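Local coordinates for DSBA-like thioredoxin domain-containing protein (Pseudomonas aeruginosa PAO1, PDB 5HFI), which is a cytosolic disulfide reductase of the thioredoxin superfamily that binds glutathione at its active site, at residues 131-136 with 151-156; 182-187 with 191-196. All blocks are in the same frame, centred on the assembly; numbering follows the deposited sequence.

Overall arrangement
Both contacts belong to different parts of the DsbA-like thioredoxin domain. Contact 1 joins two helices, 133-142 and 149-157, of the helical region that follows the first two strands in the chain, whereas contact 2 is the β-hairpin at one edge of the thioredoxin sheet. They lie on opposite sides of the chain's centre, about 30 Å apart between centres and about 20 Å between nearest atoms, and do not touch. Contact 2 is the one close to the active site: the side chain of Thr196 comes within about 6 Å of the bound glutathione, and that of Thr182 within about 6 Å of the side chain of Phe180, a glutathione-binding residue. Contact 1 lies away from this pocket.

Contact 1: residues 131-136 with 151-156; sequences AERPVL and EAFDAC
In the helical part of the DsbA-like fold, the first turn of helix 133-142 meets helix 149-157 through a bidentate salt bridge beside a small apolar contact. Arg133 reaches across side-on to Asp154. Its NE donates almost straight (173°) to Asp154 OD2, 3.0 Å away. NH2 of the same Arg133 makes a more bent bond to Asp154 OD1 at 2.8 Å. Both carboxylate oxygens use their syn lone pairs, and the guanidinium and carboxylate planes are only 18° apart. The arginine can span the gap because CG stands anti to the backbone N (chi1 164°) and the chain stays extended as far as NE.

On the buried side, Phe153 brings its ring up against Leu136 and Arg133. Leu136 CD1 comes obliquely against one end of it, 3.6 Å from Phe153 CE1, while Arg133 CG lies 4.2 Å from Phe153 CE2. From helix 96-109, Ala100 touches Phe153 and Pro97 touches Leu136, so a third helix adjoins this apolar patch. With one nitrogen bound to each oxygen, the ion pair restricts rotation of both charged groups, and it joins the helices at an exposed margin where solvent probably weakens its electrostatic attraction.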
# COMPACT_ATOMS: atom_id res chain seq x y z
N ALA A 131 -8.01 8.28 6.03
CA ALA A 131 -7.19 9.29 6.66
C ALA A 131 -7.63 9.60 8.09
O ALA A 131 -6.96 10.38 8.77
CB ALA A 131 -7.21 10.59 5.84
N GLU A 132 -8.73 9.01 8.55
CA GLU A 132 -9.27 9.33 9.86
C GLU A 132 -8.90 8.24 10.86
O GLU A 132 -8.99 7.04 10.57
CB GLU A 132 -10.79 9.52 9.81
CG GLU A 132 -11.20 10.78 9.08
CD GLU A 132 -12.70 10.99 9.07
OE1 GLU A 132 -13.44 10.00 9.26
OE2 GLU A 132 -13.14 12.15 8.86
N ARG A 133 -8.48 8.68 12.05
CA ARG A 133 -8.02 7.75 13.07
C ARG A 133 -9.06 6.71 13.48
O ARG A 133 -8.67 5.54 13.62
CB ARG A 133 -7.52 8.56 14.28
CG ARG A 133 -7.35 7.78 15.56
CD ARG A 133 -6.85 8.72 16.65
NE ARG A 133 -6.14 8.01 17.72
CZ ARG A 133 -6.75 7.45 18.76
NH1 ARG A 133 -8.07 7.51 18.86
NH2 ARG A 133 -6.04 6.82 19.69
N PRO A 134 -10.34 7.04 13.69
CA PRO A 134 -11.30 5.98 14.06
C PRO A 134 -11.44 4.89 13.01
O PRO A 134 -11.62 3.72 13.37
CB PRO A 134 -12.62 6.74 14.26
CG PRO A 134 -12.22 8.13 14.52
CD PRO A 134 -10.98 8.37 13.73
N VAL A 135 -11.37 5.24 11.73
CA VAL A 135 -11.46 4.24 10.68
C VAL A 135 -10.26 3.29 10.74
O VAL A 135 -10.42 2.07 10.63
CB VAL A 135 -11.57 4.92 9.30
CG1 VAL A 135 -11.47 3.89 8.18
CG2 VAL A 135 -12.88 5.69 9.20
N LEU A 136 -9.06 3.83 10.92
CA LEU A 136 -7.87 2.98 10.97
C LEU A 136 -7.86 2.11 12.23
O LEU A 136 -7.42 0.96 12.18
CB LEU A 136 -6.62 3.85 10.90
CG LEU A 136 -6.50 4.63 9.59
CD1 LEU A 136 -5.35 5.62 9.66
CD2 LEU A 136 -6.33 3.67 8.42
N GLU A 151 -2.40 2.80 20.74
CA GLU A 151 -1.16 3.41 21.21
C GLU A 151 -0.05 3.28 20.18
O GLU A 151 0.72 4.23 19.98
CB GLU A 151 -0.72 2.79 22.54
CG GLU A 151 -1.62 3.12 23.72
CD GLU A 151 -2.99 2.45 23.64
OE1 GLU A 151 -3.07 1.35 23.06
OE2 GLU A 151 -3.97 3.04 24.16
N ALA A 152 0.06 2.12 19.53
CA ALA A 152 1.08 1.94 18.52
C ALA A 152 0.87 2.87 17.33
O ALA A 152 1.83 3.42 16.78
CB ALA A 152 1.11 0.48 18.06
N PHE A 153 -0.39 3.07 16.93
CA PHE A 153 -0.68 3.96 15.81
C PHE A 153 -0.31 5.40 16.14
O PHE A 153 0.28 6.11 15.32
CB PHE A 153 -2.15 3.86 15.41
CG PHE A 153 -2.58 4.89 14.41
CD1 PHE A 153 -2.39 4.68 13.06
CD2 PHE A 153 -3.19 6.07 14.82
CE1 PHE A 153 -2.77 5.62 12.14
CE2 PHE A 153 -3.58 7.02 13.90
CZ PHE A 153 -3.37 6.79 12.55
N ASP A 154 -0.68 5.86 17.34
CA ASP A 154 -0.35 7.23 17.71
C ASP A 154 1.16 7.41 17.83
O ASP A 154 1.69 8.46 17.45
CB ASP A 154 -1.06 7.60 19.02
CG ASP A 154 -2.57 7.55 18.89
OD1 ASP A 154 -3.25 7.26 19.91
OD2 ASP A 154 -3.10 7.81 17.79
N ALA A 155 1.86 6.39 18.32
CA ALA A 155 3.32 6.47 18.41
C ALA A 155 3.96 6.48 17.02
O ALA A 155 4.89 7.26 16.77
CB ALA A 155 3.86 5.32 19.24
N CYS A 156 3.48 5.63 16.12
CA CYS A 156 4.06 5.57 14.78
C CYS A 156 3.77 6.82 13.96
O CYS A 156 4.51 7.11 13.02
CB CYS A 156 3.54 4.34 14.03
SG CYS A 156 4.23 2.77 14.62

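Contact 2: residues 182-187 with 191-196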
# COMPACT_ATOMS: atom_id res chain seq x y z
N THR A 182 6.76 0.24 -6.92
CA THR A 182 8.11 -0.12 -7.33
C THR A 182 8.57 -1.30 -6.50
O THR A 182 8.53 -1.25 -5.26
CB THR A 182 9.08 1.06 -7.17
OG1 THR A 182 8.70 2.13 -8.05
CG2 THR A 182 10.51 0.63 -7.49
N PHE A 183 8.99 -2.37 -7.17
CA PHE A 183 9.53 -3.56 -6.52
C PHE A 183 11.01 -3.67 -6.84
O PHE A 183 11.43 -3.51 -7.99
CB PHE A 183 8.82 -4.83 -6.99
CG PHE A 183 7.44 -5.02 -6.41
CD1 PHE A 183 7.28 -5.55 -5.14
CD2 PHE A 183 6.31 -4.69 -7.14
CE1 PHE A 183 6.02 -5.74 -4.60
CE2 PHE A 183 5.05 -4.88 -6.61
CZ PHE A 183 4.90 -5.40 -5.34
N ALA A 184 11.81 -3.98 -5.82
CA ALA A 184 13.25 -4.16 -6.01
C ALA A 184 13.70 -5.38 -5.23
O ALA A 184 13.35 -5.54 -4.06
CB ALA A 184 14.03 -2.92 -5.56
N LEU A 185 14.48 -6.24 -5.88
CA LEU A 185 14.97 -7.47 -5.29
C LEU A 185 16.40 -7.27 -4.81
O LEU A 185 17.25 -6.79 -5.56
CB LEU A 185 14.90 -8.61 -6.31
CG LEU A 185 14.73 -10.05 -5.81
CD1 LEU A 185 13.54 -10.16 -4.87
CD2 LEU A 185 14.56 -10.99 -7.00
N GLU A 186 16.66 -7.63 -3.55
CA GLU A 186 17.99 -7.50 -2.97
C GLU A 186 18.60 -8.88 -2.77
O GLU A 186 18.00 -9.74 -2.11
CB GLU A 186 17.97 -6.75 -1.64
CG GLU A 186 19.37 -6.56 -1.06
CD GLU A 186 19.37 -5.83 0.27
OE1 GLU A 186 18.37 -5.92 1.00
OE2 GLU A 186 20.39 -5.17 0.58
N ARG A 187 19.79 -9.09 -3.33
CA ARG A 187 20.50 -10.36 -3.20
C ARG A 187 21.73 -10.21 -2.32
O ARG A 187 22.74 -9.64 -2.74
CB ARG A 187 20.89 -10.89 -4.57
CG ARG A 187 19.73 -11.05 -5.53
CD ARG A 187 20.20 -11.23 -6.97
NE ARG A 187 19.23 -11.98 -7.76
CZ ARG A 187 18.24 -11.42 -8.46
NH1 ARG A 187 18.10 -10.10 -8.47
NH2 ARG A 187 17.41 -12.19 -9.15
N LEU A 191 20.98 -4.65 -5.42
CA LEU A 191 19.58 -4.27 -5.62
C LEU A 191 19.25 -4.23 -7.11
O LEU A 191 20.00 -3.65 -7.90
CB LEU A 191 19.28 -2.91 -4.98
CG LEU A 191 18.64 -2.93 -3.60
CD1 LEU A 191 18.83 -1.59 -2.91
CD2 LEU A 191 17.17 -3.27 -3.69
N GLN A 192 18.12 -4.84 -7.48
CA GLN A 192 17.65 -4.88 -8.86
C GLN A 192 16.17 -4.53 -8.90
O GLN A 192 15.36 -5.20 -8.26
CB GLN A 192 17.89 -6.27 -9.47
CG GLN A 192 17.29 -6.45 -10.85
CD GLN A 192 17.54 -7.84 -11.41
OE1 GLN A 192 18.47 -8.53 -10.99
NE2 GLN A 192 16.73 -8.25 -12.38
N VAL A 193 15.83 -3.49 -9.64
CA VAL A 193 14.43 -3.07 -9.76
C VAL A 193 13.74 -3.96 -10.78
O VAL A 193 14.28 -4.23 -11.86
CB VAL A 193 14.34 -1.58 -10.13
CG1 VAL A 193 12.94 -1.23 -10.59
CG2 VAL A 193 14.75 -0.72 -8.95
N LEU A 194 12.54 -4.43 -10.44
CA LEU A 194 11.82 -5.39 -11.25
C LEU A 194 10.81 -4.71 -12.17
O LEU A 194 10.40 -3.57 -11.95
CB LEU A 194 11.10 -6.42 -10.37
CG LEU A 194 11.96 -7.09 -9.30
CD1 LEU A 194 11.16 -8.12 -8.52
CD2 LEU A 194 13.18 -7.74 -9.91
N ASP A 195 10.41 -5.44 -13.22
CA ASP A 195 9.46 -4.95 -14.21
C ASP A 195 8.05 -5.25 -13.71
O ASP A 195 7.41 -6.23 -14.08
CB ASP A 195 9.73 -5.59 -15.57
CG ASP A 195 8.85 -5.04 -16.68
OD1 ASP A 195 8.96 -5.52 -17.82
OD2 ASP A 195 8.04 -4.12 -16.41
N THR A 196 7.56 -4.35 -12.85
CA THR A 196 6.25 -4.56 -12.23
C THR A 196 5.13 -4.50 -13.26
O THR A 196 4.17 -5.28 -13.18
CB THR A 196 6.02 -3.52 -11.13
OG1 THR A 196 7.06 -3.63 -10.15
CG2 THR A 196 4.67 -3.74 -10.45
O HOH W 1 9.27 -1.95 -10.04
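Water 1 is gripped by three groups where the two arms of the β-hairpin 182-186/191-193 separate: it accepts from Phe183 N (2.9 Å), donates to Leu194 O (2.7 Å) and hydrogen-bonds Thr196 OG1. It thus bridges the arms beyond the last direct backbone bond, Leu194 N to Phe183 O, which is nearly straight at 177°. Farther along, Leu185 and Gln192 form an antiparallel hydrogen-bonded pair, with Leu185 N donating to Gln192 O (2.7 Å) and Gln192 N returning a bond to Leu185 O. Ala184 with Val193 and Glu186 with Leu191 are the flanking non-hydrogen-bonded pairs.

This hairpin forms one edge of the thioredoxin-type sheet: strand 182-186 also pairs with strand 8-13, leaving 191-193 outermost within the chain. On the face carrying Ala184, Leu191 and Val193, the methyl of Ala184 lies 3.7 Å from Leu191 CD2 and also meets Val193 CG2. The other face carries Leu185, whose CB packs 4.1 Å from Leu194 CD2; Trp206 and Phe209 of helix 203-215 touch Leu194 there. The end of the Arg187 side chain comes near Gln192 on this face, its guanidinium 20° from the amide plane.

The Phe183 side chain lies near, without touching, Cys17 and Cys20 of the CxxC motif, its ring stacked on Tyr11 and also meeting Trp206. Thr196 meets the edge of that ring, its side chain crossing the phenylalanine at about a right angle. With chi1 at -59°, Thr196 turns OG1 beside its own backbone N and CG2 anti to it, and both branches reach the same ring corner: OG1 sits in the ring plane 3.3 Å from Phe183 CD2, and CG2 is 3.8 Å from that same carbon.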